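Long-range contacts in endoglucanase FnCel5A (Fervidobacterium nodosum, PDB 3NCO), which probably hydrolyses internal beta-1,4-glucosidic bonds of cellulose with a TIM-barrel catalytic domain: residues 142-147 and 180-185; 108-113 and 146-151. All coordinates share one frame; numbering follows the deposited sequence.

How the interactions relate
Interactions 1 and 2 share Ala146 and Gln147, in the loop that leads from strand 137-140 to helix 151-168, and their centres lie about 10 Å apart. That loop is flanked by the segments that follow the two neighbouring strands of the eight-stranded parallel barrel: its first part, 142-147, meets 180-185 after strand 174-177 in interaction 1, and its later part, 146-151, meets 108-113, the junction of helices 106-110 and 112-130, in interaction 2. A probable hydrogen bond from Tyr109 OH to Glu144 O, 2.6 Å long, joins the two contacts. The connections after three successive strands are thereby linked at the barrel's C-terminal end, where family 5 enzymes carry their active sites.

Interaction 1 (142-147 and 180-185); sequences FNEPAQ and NWSNYS
Trp181 lays one face of its indole on the methyl group of Ala146 and meets the carboxylate of Glu144 at its edge. Ala146 CB sits 3.4 Å from the centroid of the Trp181 six-membered ring and 13° off the ring normal, a CH-pi contact over the middle of the face. The backbone holds the pair together: Trp181 N donates to Pro145 O at 2.8 Å. Trp181 CG lies beside that nitrogen (chi1 -53°), and the indole face covers Ala146 CB. Glu144 runs extended beyond CG past the Trp181 carbonyl, its CG 3.4 Å from Trp181 O. Its OE1 ends 3.5 Å from Trp181 CE3, the carboxylate plane perpendicular to the ring, while OE2 is hydrogen-bonded to His203 ND1. Ser182 OG, bonded to Val178 O, lies 3.2 Å from Glu144 CA. An alanine in place of Glu144 would probably leave His203 ND1 without its hydrogen-bond partner and open a gap beside the Trp181 carbonyl and ring edge. Asn143, Glu144 and Pro145 form the Asn-Glu-Pro motif that follows the fourth barrel strand in family 5 glycosidases, whose glutamate is the general acid/base, a role consistent with the position of Glu144.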
# COMPACT_ATOMS: atom_id res chain seq x y z
N PHE A 142 -1.46 0.48 9.16
CA PHE A 142 -0.79 -0.83 9.08
C PHE A 142 -1.10 -1.55 7.78
O PHE A 142 -2.23 -1.55 7.30
CB PHE A 142 -1.11 -1.72 10.30
CG PHE A 142 -0.21 -2.90 10.43
CD1 PHE A 142 1.18 -2.75 10.61
CD2 PHE A 142 -0.75 -4.18 10.30
CE1 PHE A 142 2.02 -3.88 10.67
CE2 PHE A 142 0.06 -5.31 10.41
CZ PHE A 142 1.43 -5.17 10.59
N ASN A 143 -0.08 -2.21 7.24
CA ASN A 143 -0.22 -3.00 6.02
C ASN A 143 -0.76 -4.38 6.32
O ASN A 143 -0.21 -5.13 7.11
CB ASN A 143 1.19 -3.15 5.44
CG ASN A 143 1.21 -3.99 4.19
OD1 ASN A 143 1.77 -5.11 4.18
ND2 ASN A 143 0.59 -3.52 3.21
N GLU A 144 -1.86 -4.72 5.64
CA GLU A 144 -2.35 -6.13 5.69
C GLU A 144 -2.46 -6.72 7.11
O GLU A 144 -1.70 -7.60 7.48
CB GLU A 144 -1.45 -7.01 4.82
CG GLU A 144 -1.63 -6.67 3.37
CD GLU A 144 -0.85 -7.55 2.45
OE1 GLU A 144 -0.09 -8.42 2.93
OE2 GLU A 144 -0.91 -7.38 1.23
N PRO A 145 -3.42 -6.24 7.90
CA PRO A 145 -3.68 -6.94 9.12
C PRO A 145 -3.97 -8.37 8.76
O PRO A 145 -4.53 -8.61 7.67
CB PRO A 145 -4.99 -6.30 9.60
CG PRO A 145 -4.87 -4.90 9.15
CD PRO A 145 -4.38 -5.13 7.70
N ALA A 146 -3.56 -9.30 9.62
CA ALA A 146 -3.77 -10.76 9.36
C ALA A 146 -3.37 -11.61 10.52
O ALA A 146 -2.97 -11.09 11.55
CB ALA A 146 -3.00 -11.21 8.14
N GLN A 147 -3.57 -12.93 10.38
CA GLN A 147 -3.14 -13.86 11.41
C GLN A 147 -3.88 -13.54 12.68
O GLN A 147 -5.10 -13.49 12.65
CB GLN A 147 -1.61 -13.90 11.58
CG GLN A 147 -0.95 -14.47 10.30
CD GLN A 147 0.50 -14.82 10.56
OE1 GLN A 147 0.80 -15.70 11.38
NE2 GLN A 147 1.41 -14.14 9.89
N ASN A 180 -7.34 -9.55 7.13
CA ASN A 180 -7.06 -10.81 6.42
C ASN A 180 -6.26 -10.59 5.13
O ASN A 180 -6.66 -10.95 4.02
CB ASN A 180 -8.34 -11.60 6.14
CG ASN A 180 -8.13 -13.09 6.25
OD1 ASN A 180 -8.45 -13.71 7.26
ND2 ASN A 180 -7.59 -13.68 5.18
N TRP A 181 -5.09 -9.99 5.33
CA TRP A 181 -4.17 -9.68 4.21
C TRP A 181 -4.72 -8.65 3.23
O TRP A 181 -4.20 -8.55 2.09
CB TRP A 181 -3.81 -10.95 3.42
CG TRP A 181 -3.32 -12.00 4.26
CD1 TRP A 181 -3.95 -13.19 4.58
CD2 TRP A 181 -2.07 -12.02 4.91
NE1 TRP A 181 -3.15 -13.94 5.39
CE2 TRP A 181 -1.99 -13.25 5.61
CE3 TRP A 181 -1.00 -11.14 4.96
CZ2 TRP A 181 -0.88 -13.60 6.37
CZ3 TRP A 181 0.11 -11.49 5.73
CH2 TRP A 181 0.16 -12.71 6.40
N SER A 182 -5.80 -7.94 3.61
CA SER A 182 -6.38 -6.92 2.73
C SER A 182 -6.99 -7.53 1.44
O SER A 182 -7.18 -6.86 0.42
CB SER A 182 -5.36 -5.75 2.56
OG SER A 182 -4.94 -5.35 3.89
N ASN A 183 -7.40 -8.79 1.56
CA ASN A 183 -8.08 -9.46 0.45
C ASN A 183 -9.49 -8.86 0.28
O ASN A 183 -10.18 -8.57 1.29
CB ASN A 183 -8.14 -10.95 0.73
CG ASN A 183 -8.96 -11.71 -0.31
OD1 ASN A 183 -10.19 -11.73 -0.27
ND2 ASN A 183 -8.26 -12.35 -1.25
N TYR A 184 -9.87 -8.62 -0.98
CA TYR A 184 -11.09 -7.87 -1.33
C TYR A 184 -12.31 -8.40 -0.59
O TYR A 184 -13.18 -7.60 -0.20
CB TYR A 184 -11.32 -7.89 -2.88
CG TYR A 184 -11.96 -9.18 -3.28
CD1 TYR A 184 -13.35 -9.31 -3.32
CD2 TYR A 184 -11.18 -10.32 -3.51
CE1 TYR A 184 -13.95 -10.51 -3.60
CE2 TYR A 184 -11.80 -11.58 -3.78
CZ TYR A 184 -13.19 -11.63 -3.83
OH TYR A 184 -13.81 -12.85 -4.05
N SER A 185 -12.39 -9.71 -0.37
CA SER A 185 -13.62 -10.29 0.13
C SER A 185 -13.85 -10.00 1.60
O SER A 185 -14.97 -10.25 2.11
CB SER A 185 -13.65 -11.79 -0.09
OG SER A 185 -12.66 -12.42 0.68
O HOH W 1 -5.41 -13.89 8.44

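Interaction 2 (108-113 and 146-151); sequences LYQAPD and AQNLTP
The type II' beta turn from Ala146 to Leu149 packs against the C-terminal end of helix 106-110, where Asn148 binds the carbonyls of Tyr109 and Gln110. Asn148 N donates to Tyr109 O at 2.9 Å. Its side chain repeats the link one residue on: CG of Asn148 lies anti to its carbonyl carbon (chi1 -72°), and from there ND2 reaches Gln110 O at 2.8 Å, nearly straight at 170°, with the acceptor close to the plane of the amide. The Tyr109 ring presents its edge to the turn, CD1 lying 3.3 Å from Ala146 O, and the Gln147 amide is nearly parallel to the ring plane, its NE2 4.0 Å from Tyr109 CB. Leu149 touches both helices: CD1 meets Pro112 CB at 3.7 Å and CD2 meets Leu108 CG at 4.0 Å. Pro112 also presses CG on Asn148 O, 3.3 Å away. Leu149 goes on to touch Trp154 and Leu157 of helix 151-168. One asparagine thus serves two successive carbonyls at a helix end, where its N-H groups would probably offset the partial negative charge, while Leu108, Leu149 and Pro112 supply the apolar contacts.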
# COMPACT_ATOMS: atom_id res chain seq x y z
N LEU A 108 3.34 -8.16 15.88
CA LEU A 108 1.93 -7.72 15.85
C LEU A 108 0.99 -8.79 15.27
O LEU A 108 -0.16 -9.01 15.78
CB LEU A 108 1.82 -6.39 15.05
CG LEU A 108 0.42 -5.77 14.99
CD1 LEU A 108 -0.08 -5.51 16.37
CD2 LEU A 108 0.51 -4.45 14.20
N TYR A 109 1.45 -9.48 14.22
CA TYR A 109 0.67 -10.55 13.65
C TYR A 109 0.48 -11.68 14.63
O TYR A 109 -0.55 -12.37 14.62
CB TYR A 109 1.37 -11.09 12.41
CG TYR A 109 1.26 -10.24 11.17
CD1 TYR A 109 0.04 -9.97 10.63
CD2 TYR A 109 2.39 -9.67 10.56
CE1 TYR A 109 -0.10 -9.23 9.46
CE2 TYR A 109 2.27 -8.89 9.38
CZ TYR A 109 1.01 -8.69 8.84
OH TYR A 109 0.89 -7.94 7.66
N GLN A 110 1.46 -11.90 15.49
CA GLN A 110 1.40 -13.05 16.41
C GLN A 110 0.77 -12.79 17.76
O GLN A 110 0.07 -13.63 18.30
CB GLN A 110 2.82 -13.62 16.66
CG GLN A 110 2.88 -14.82 17.64
CD GLN A 110 2.23 -16.12 17.08
OE1 GLN A 110 2.03 -16.26 15.86
NE2 GLN A 110 1.91 -17.06 17.98
N ALA A 111 1.03 -11.61 18.31
CA ALA A 111 0.52 -11.26 19.65
C ALA A 111 0.02 -9.82 19.67
O ALA A 111 0.68 -8.94 20.27
CB ALA A 111 1.54 -11.50 20.72
N PRO A 112 -1.11 -9.57 18.98
CA PRO A 112 -1.56 -8.16 18.87
C PRO A 112 -1.94 -7.55 20.22
O PRO A 112 -1.85 -6.31 20.36
CB PRO A 112 -2.80 -8.24 17.95
CG PRO A 112 -3.28 -9.71 18.10
CD PRO A 112 -1.98 -10.49 18.20
N ASP A 113 -2.34 -8.34 21.21
CA ASP A 113 -2.65 -7.73 22.50
C ASP A 113 -1.39 -7.09 23.08
O ASP A 113 -1.47 -6.05 23.72
CB ASP A 113 -3.22 -8.74 23.49
CG ASP A 113 -4.60 -9.19 23.13
OD1 ASP A 113 -5.22 -8.67 22.15
OD2 ASP A 113 -5.07 -10.10 23.87
N ALA A 146 -3.56 -9.30 9.62
CA ALA A 146 -3.77 -10.76 9.36
C ALA A 146 -3.37 -11.61 10.52
O ALA A 146 -2.97 -11.09 11.55
CB ALA A 146 -3.00 -11.21 8.14
N GLN A 147 -3.57 -12.93 10.38
CA GLN A 147 -3.14 -13.86 11.41
C GLN A 147 -3.88 -13.54 12.68
O GLN A 147 -5.10 -13.49 12.65
CB GLN A 147 -1.61 -13.90 11.58
CG GLN A 147 -0.95 -14.47 10.30
CD GLN A 147 0.50 -14.82 10.56
OE1 GLN A 147 0.80 -15.70 11.38
NE2 GLN A 147 1.41 -14.14 9.89
N ASN A 148 -3.19 -13.34 13.80
CA ASN A 148 -3.91 -13.18 15.07
C ASN A 148 -4.47 -11.77 15.24
O ASN A 148 -5.24 -11.51 16.16
CB ASN A 148 -2.98 -13.51 16.21
CG ASN A 148 -2.72 -15.02 16.28
OD1 ASN A 148 -3.53 -15.83 15.74
ND2 ASN A 148 -1.59 -15.41 16.84
N LEU A 149 -4.00 -10.85 14.43
CA LEU A 149 -4.66 -9.54 14.30
C LEU A 149 -5.85 -9.68 13.37
O LEU A 149 -5.81 -9.29 12.16
CB LEU A 149 -3.68 -8.49 13.81
CG LEU A 149 -4.16 -7.03 13.78
CD1 LEU A 149 -4.49 -6.49 15.12
CD2 LEU A 149 -3.05 -6.17 13.13
N THR A 150 -6.88 -10.32 13.96
CA THR A 150 -8.12 -10.68 13.26
C THR A 150 -8.89 -9.40 12.92
O THR A 150 -8.58 -8.35 13.47
CB THR A 150 -9.01 -11.52 14.17
OG1 THR A 150 -9.29 -10.76 15.36
CG2 THR A 150 -8.28 -12.79 14.58
N PRO A 151 -9.90 -9.49 12.03
CA PRO A 151 -10.74 -8.31 11.77
C PRO A 151 -11.25 -7.67 13.06
O PRO A 151 -11.22 -6.45 13.21
CB PRO A 151 -11.89 -8.91 10.92
CG PRO A 151 -11.21 -10.00 10.12
CD PRO A 151 -10.26 -10.63 11.17